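Local coordinates for alanine glyoxylate transaminase (PDB 2ZC0), which catalyses the pyridoxal-phosphate-dependent transfer of the amino group of alanine to glyoxylate, giving pyruvate and glycine, at the interface of chains A and B. Residues are numbered along the deposited sequence; one frame, centred on the assembly and turned at random. Chains: chain A/B, Alanine glyoxylate transaminase.

Contacts 1 and 2 are two patches of one two-fold symmetric dimer interface, their C-alpha centres about 23 Å apart. They share no residue, yet both use the helix that starts at residue 262. Contact 1 takes its first turn from chain A, where it receives the N-terminal segment of chain B; contact 2 takes its far end from chain B, where it meets helices 106-118 and 133-140 of chain A. Symmetry repeats each patch with the chains exchanged, so this helix of either subunit touches its neighbour at both ends, tying the N-terminal segment and a cofactor-binding region into the homodimer.

Contact 1: the interface of chains A and B. Residues chain A 237, 261-264; chain B 1-3.
A:Gly262, with its positive phi of 52°, turns the chain of A from the extended A:Glu261 into helix 262-272 beside B:Tyr3, while A:Gly237, in the left-handed helical region, presents its carbonyl to the same tyrosine. Glycine is merely comfortable at A:Gly237 but nearly required at A:Gly262, whose backbone shape residues with a side chain rarely take and whose bare CA lies near ring atom CD1 of B:Tyr3. On chain B's side the tyrosine makes nearly all of the contact. Its CG stands beside the backbone N and anti to the carbonyl carbon (chi1 -62°), which sends the ring along chain A toward A:Gly237. There the phenol OH donates a hydrogen bond of 2.8 Å to A:Gly237 O, lying in the carbonyl plane on a lone pair at a C=O...donor angle of 128°. That oxygen also lies in the plane of the ring, at its edge. Over one face, offset toward the rim, sits the backbone oxygen of A:Glu261, 3.6 Å above the plane. A:Ile264 crosses at about a right angle and meets the CD2 edge of the ring, its CD1 3.6 Å from CD2 of B:Tyr3 and displaced to the same side as the A:Glu261 oxygen; the slim CG1-CD1 arm runs from near CB of the tyrosine out to that edge. At the other end of the tyrosine, A:Glu263 bends at chi2 and brings OE1 of its carboxylate to the backbone N of B:Tyr3, a somewhat bent bond of 2.9 Å met nearly along the C-O axis. A glutamate fits the first turn of a helix, whose N-terminal end would probably stabilise its charge. An alanine in place of B:Tyr3 would leave A:Gly237 O without its phenol partner and would probably open a gap beside A:Ile264 and the A:Glu261 backbone. Gripped at both backbone and hydroxyl, the tyrosine fastens the N-terminal segment of one subunit to the other, and so helps to hold the homodimer together.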
ATOM      1  N   GLY A 237      -7.804  27.730   7.025  1.00 43.32           N
ATOM      2  CA  GLY A 237      -6.562  26.968   7.059  1.00 41.91           C
ATOM      3  C   GLY A 237      -6.615  25.680   6.252  1.00 42.15           C
ATOM      4  O   GLY A 237      -6.070  24.654   6.667  1.00 41.45           O
ATOM      5  N   GLU A 261       0.300  23.553   8.557  1.00 35.31           N
ATOM      6  CA  GLU A 261       0.042  23.752   9.972  1.00 36.29           C
ATOM      7  C   GLU A 261      -0.380  22.478  10.642  1.00 31.72           C
ATOM      8  O   GLU A 261      -0.615  21.475   9.986  1.00 29.67           O
ATOM      9  CB  GLU A 261      -1.062  24.801  10.163  1.00 39.79           C
ATOM     10  CG  GLU A 261      -0.620  26.219   9.859  1.00 46.92           C
ATOM     11  CD  GLU A 261      -1.575  26.935   8.921  1.00 52.42           C
ATOM     12  OE1 GLU A 261      -2.773  27.079   9.267  1.00 54.02           O
ATOM     13  OE2 GLU A 261      -1.120  27.348   7.833  1.00 54.00           O
ATOM     14  N   GLY A 262      -0.460  22.532  11.966  1.00 33.50           N
ATOM     15  CA  GLY A 262      -0.879  21.386  12.748  1.00 33.21           C
ATOM     16  C   GLY A 262      -0.168  20.070  12.508  1.00 32.83           C
ATOM     17  O   GLY A 262       1.034  20.017  12.311  1.00 34.62           O
ATOM     18  N   GLU A 263      -0.946  18.999  12.534  1.00 34.58           N
ATOM     19  CA  GLU A 263      -0.428  17.660  12.362  1.00 36.25           C
ATOM     20  C   GLU A 263       0.257  17.420  11.019  1.00 35.41           C
ATOM     21  O   GLU A 263       1.205  16.642  10.938  1.00 36.74           O
ATOM     22  CB  GLU A 263      -1.555  16.655  12.593  1.00 38.73           C
ATOM     23  CG  GLU A 263      -2.163  16.680  14.018  1.00 44.10           C
ATOM     24  CD  GLU A 263      -3.009  17.928  14.314  1.00 47.86           C
ATOM     25  OE1 GLU A 263      -3.732  18.413  13.412  1.00 47.33           O
ATOM     26  OE2 GLU A 263      -2.962  18.416  15.465  1.00 49.58           O
ATOM     27  N   ILE A 264      -0.216  18.070   9.960  1.00 35.20           N
ATOM     28  CA  ILE A 264       0.417  17.904   8.653  1.00 32.04           C
ATOM     29  C   ILE A 264       1.848  18.426   8.746  1.00 31.55           C
ATOM     30  O   ILE A 264       2.793  17.729   8.367  1.00 29.88           O
ATOM     31  CB  ILE A 264      -0.364  18.650   7.541  1.00 33.06           C
ATOM     32  CG1 ILE A 264      -1.661  17.900   7.243  1.00 32.60           C
ATOM     33  CG2 ILE A 264       0.474  18.755   6.272  1.00 31.46           C
ATOM     34  CD1 ILE A 264      -2.587  18.640   6.317  1.00 35.42           C
TER
ATOM     35  N   MET B   1      -7.709  23.596  13.387  1.00 56.88           N
ATOM     36  CA  MET B   1      -8.377  22.497  12.637  1.00 56.59           C
ATOM     37  C   MET B   1      -7.628  21.210  12.959  1.00 55.69           C
ATOM     38  O   MET B   1      -6.442  21.245  13.287  1.00 56.79           O
ATOM     39  CB  MET B   1      -8.316  22.791  11.130  1.00 58.11           C
ATOM     40  CG  MET B   1      -9.188  21.891  10.264  1.00 60.05           C
ATOM     41  SD  MET B   1      -9.008  22.235   8.485  1.00 64.22           S
ATOM     42  CE  MET B   1     -10.419  23.330   8.191  1.00 62.17           C
ATOM     43  N   ASP B   2      -8.319  20.077  12.888  1.00 54.09           N
ATOM     44  CA  ASP B   2      -7.694  18.784  13.165  1.00 51.88           C
ATOM     45  C   ASP B   2      -7.192  18.217  11.831  1.00 49.23           C
ATOM     46  O   ASP B   2      -7.964  17.636  11.077  1.00 50.60           O
ATOM     47  CB  ASP B   2      -8.727  17.832  13.792  1.00 53.11           C
ATOM     48  CG  ASP B   2      -8.128  16.494  14.193  1.00 55.11           C
ATOM     49  OD1 ASP B   2      -8.887  15.623  14.677  1.00 56.15           O
ATOM     50  OD2 ASP B   2      -6.899  16.311  14.026  1.00 54.80           O
ATOM     51  N   TYR B   3      -5.907  18.388  11.534  1.00 46.48           N
ATOM     52  CA  TYR B   3      -5.363  17.898  10.267  1.00 45.47           C
ATOM     53  C   TYR B   3      -5.111  16.402  10.254  1.00 43.77           C
ATOM     54  O   TYR B   3      -4.763  15.828   9.228  1.00 44.09           O
ATOM     55  CB  TYR B   3      -4.071  18.635   9.912  1.00 43.29           C
ATOM     56  CG  TYR B   3      -4.272  20.114   9.708  1.00 42.37           C
ATOM     57  CD1 TYR B   3      -4.075  21.011  10.756  1.00 40.56           C
ATOM     58  CD2 TYR B   3      -4.695  20.616   8.480  1.00 41.24           C
ATOM     59  CE1 TYR B   3      -4.291  22.372  10.590  1.00 41.37           C
ATOM     60  CE2 TYR B   3      -4.919  21.981   8.303  1.00 42.18           C
ATOM     61  CZ  TYR B   3      -4.713  22.854   9.364  1.00 41.44           C
ATOM     62  OH  TYR B   3      -4.914  24.205   9.196  1.00 40.86           O
TER

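Contact 2: the interface of chains A and B. Residues chain A 108, 112, 138, 141; chain B 273-275.
B:Ile275 and A:Asp112 lie side by side and point the same way, so that the carboxylate flanks the isoleucine along its length, with OD2 3.6 Å from CB of B:Ile275. A:Asp112 reaches this place with CG anti to its own backbone N (chi1 174°). Between these two side chains the contact is van der Waals; the flank of the isoleucine probably limits the approach of water to that part of the carboxylate. A:Gln141 comes at about a right angle to both B:Pro274 and B:Ile275. Its CG stands between the backbone N and the carbonyl carbon (chi1 55°), and the extended chain beyond carries the amide nitrogen NE2 to 3.7 Å from the CG2 branch of B:Ile275. One helical turn before A:Asp112, A:Thr108 turns its methyl CG2 toward chain B, 3.7 Å from CA of B:Ile275 and near the carbonyl oxygens of B:Pro274 and B:Ile275. The methyl CB of A:Ala138 lies 3.5 Å from the carbonyl oxygen O of B:Pro274, a small residue suited to so close an approach to the helix end. The compact proline ring fits against it. A water joins the chains beneath this packing, 2.7 Å from B:Pro274 O and 3.0 Å from A:Thr108 O, linking two backbone carbonyls that could not bond to each other directly.

In the fold, the C-terminal end of helix 262-276 of chain B is set against helices 106-118 and 133-140 of chain A and the residue just beyond the latter. Because A:Thr108 also lines the pocket of the pyridoxamine phosphate, at the start of helix 106-118, the neighbouring subunit packs against a residue of the cofactor pocket and probably helps to keep that element in position.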
ATOM      1  N   THR A 108       9.636  20.899  -5.963  1.00 35.98           N
ATOM      2  CA  THR A 108       9.484  19.472  -6.249  1.00 35.01           C
ATOM      3  C   THR A 108       9.525  18.669  -4.952  1.00 32.70           C
ATOM      4  O   THR A 108       8.634  17.878  -4.677  1.00 31.81           O
ATOM      5  CB  THR A 108      10.622  18.946  -7.172  1.00 37.75           C
ATOM      6  OG1 THR A 108      10.611  19.662  -8.414  1.00 39.41           O
ATOM      7  CG2 THR A 108      10.443  17.449  -7.459  1.00 34.52           C
ATOM      8  N   ASP A 112       6.658  16.400  -3.127  1.00 31.38           N
ATOM      9  CA  ASP A 112       6.874  14.977  -2.871  1.00 31.62           C
ATOM     10  C   ASP A 112       6.672  14.702  -1.372  1.00 31.24           C
ATOM     11  O   ASP A 112       6.011  13.735  -0.985  1.00 31.13           O
ATOM     12  CB  ASP A 112       8.293  14.584  -3.319  1.00 32.21           C
ATOM     13  CG  ASP A 112       8.658  13.154  -2.946  1.00 31.13           C
ATOM     14  OD1 ASP A 112       9.358  12.984  -1.925  1.00 36.08           O
ATOM     15  OD2 ASP A 112       8.247  12.214  -3.650  1.00 28.35           O
ATOM     16  N   ALA A 138       4.678  12.668  -9.956  1.00 27.54           N
ATOM     17  CA  ALA A 138       5.011  12.498  -8.547  1.00 30.28           C
ATOM     18  C   ALA A 138       3.857  11.879  -7.775  1.00 30.57           C
ATOM     19  O   ALA A 138       4.057  10.932  -7.022  1.00 30.33           O
ATOM     20  CB  ALA A 138       5.396  13.839  -7.911  1.00 30.31           C
ATOM     21  N   GLN A 141       3.055   8.112  -8.944  1.00 24.59           N
ATOM     22  CA  GLN A 141       3.976   7.060  -8.529  1.00 27.85           C
ATOM     23  C   GLN A 141       3.818   6.827  -7.028  1.00 27.94           C
ATOM     24  O   GLN A 141       4.393   5.902  -6.473  1.00 28.58           O
ATOM     25  CB  GLN A 141       5.437   7.354  -8.916  1.00 26.78           C
ATOM     26  CG  GLN A 141       6.019   8.640  -8.446  1.00 26.70           C
ATOM     27  CD  GLN A 141       7.380   8.899  -9.070  1.00 25.41           C
ATOM     28  OE1 GLN A 141       7.679   8.407 -10.158  1.00 25.55           O
ATOM     29  NE2 GLN A 141       8.201   9.674  -8.395  1.00 23.80           N
TER
ATOM     30  N   GLN B 273      13.325  12.762 -11.255  1.00 29.65           N
ATOM     31  CA  GLN B 273      12.983  14.158 -11.525  1.00 30.80           C
ATOM     32  C   GLN B 273      11.767  14.630 -10.735  1.00 29.81           C
ATOM     33  O   GLN B 273      11.779  15.724 -10.173  1.00 28.99           O
ATOM     34  CB  GLN B 273      12.780  14.405 -13.034  1.00 31.96           C
ATOM     35  CG  GLN B 273      12.635  15.896 -13.397  1.00 33.02           C
ATOM     36  CD  GLN B 273      12.825  16.173 -14.875  1.00 37.74           C
ATOM     37  OE1 GLN B 273      13.957  16.175 -15.382  1.00 40.13           O
ATOM     38  NE2 GLN B 273      11.715  16.407 -15.584  1.00 35.82           N
ATOM     39  N   PRO B 274      10.710  13.802 -10.665  1.00 29.74           N
ATOM     40  CA  PRO B 274       9.507  14.180  -9.924  1.00 30.13           C
ATOM     41  C   PRO B 274       9.684  14.258  -8.397  1.00 32.62           C
ATOM     42  O   PRO B 274       8.788  14.755  -7.701  1.00 31.80           O
ATOM     43  CB  PRO B 274       8.481  13.119 -10.346  1.00 29.71           C
ATOM     44  CG  PRO B 274       8.992  12.632 -11.685  1.00 27.48           C
ATOM     45  CD  PRO B 274      10.471  12.580 -11.455  1.00 30.75           C
ATOM     46  N   ILE B 275      10.798  13.773  -7.848  1.00 32.76           N
ATOM     47  CA  ILE B 275      10.938  13.913  -6.407  1.00 35.15           C
ATOM     48  C   ILE B 275      11.960  14.967  -5.970  1.00 34.93           C
ATOM     49  O   ILE B 275      11.695  15.711  -5.028  1.00 34.72           O
ATOM     50  CB  ILE B 275      11.201  12.565  -5.666  1.00 36.48           C
ATOM     51  CG1 ILE B 275      12.585  12.570  -5.047  1.00 39.92           C
ATOM     52  CG2 ILE B 275      10.958  11.384  -6.573  1.00 38.79           C
ATOM     53  CD1 ILE B 275      12.672  11.638  -3.890  1.00 41.41           C
TER
HETATM   54  O   HOH W   1       7.045  16.722  -6.925  1.00 32.30           O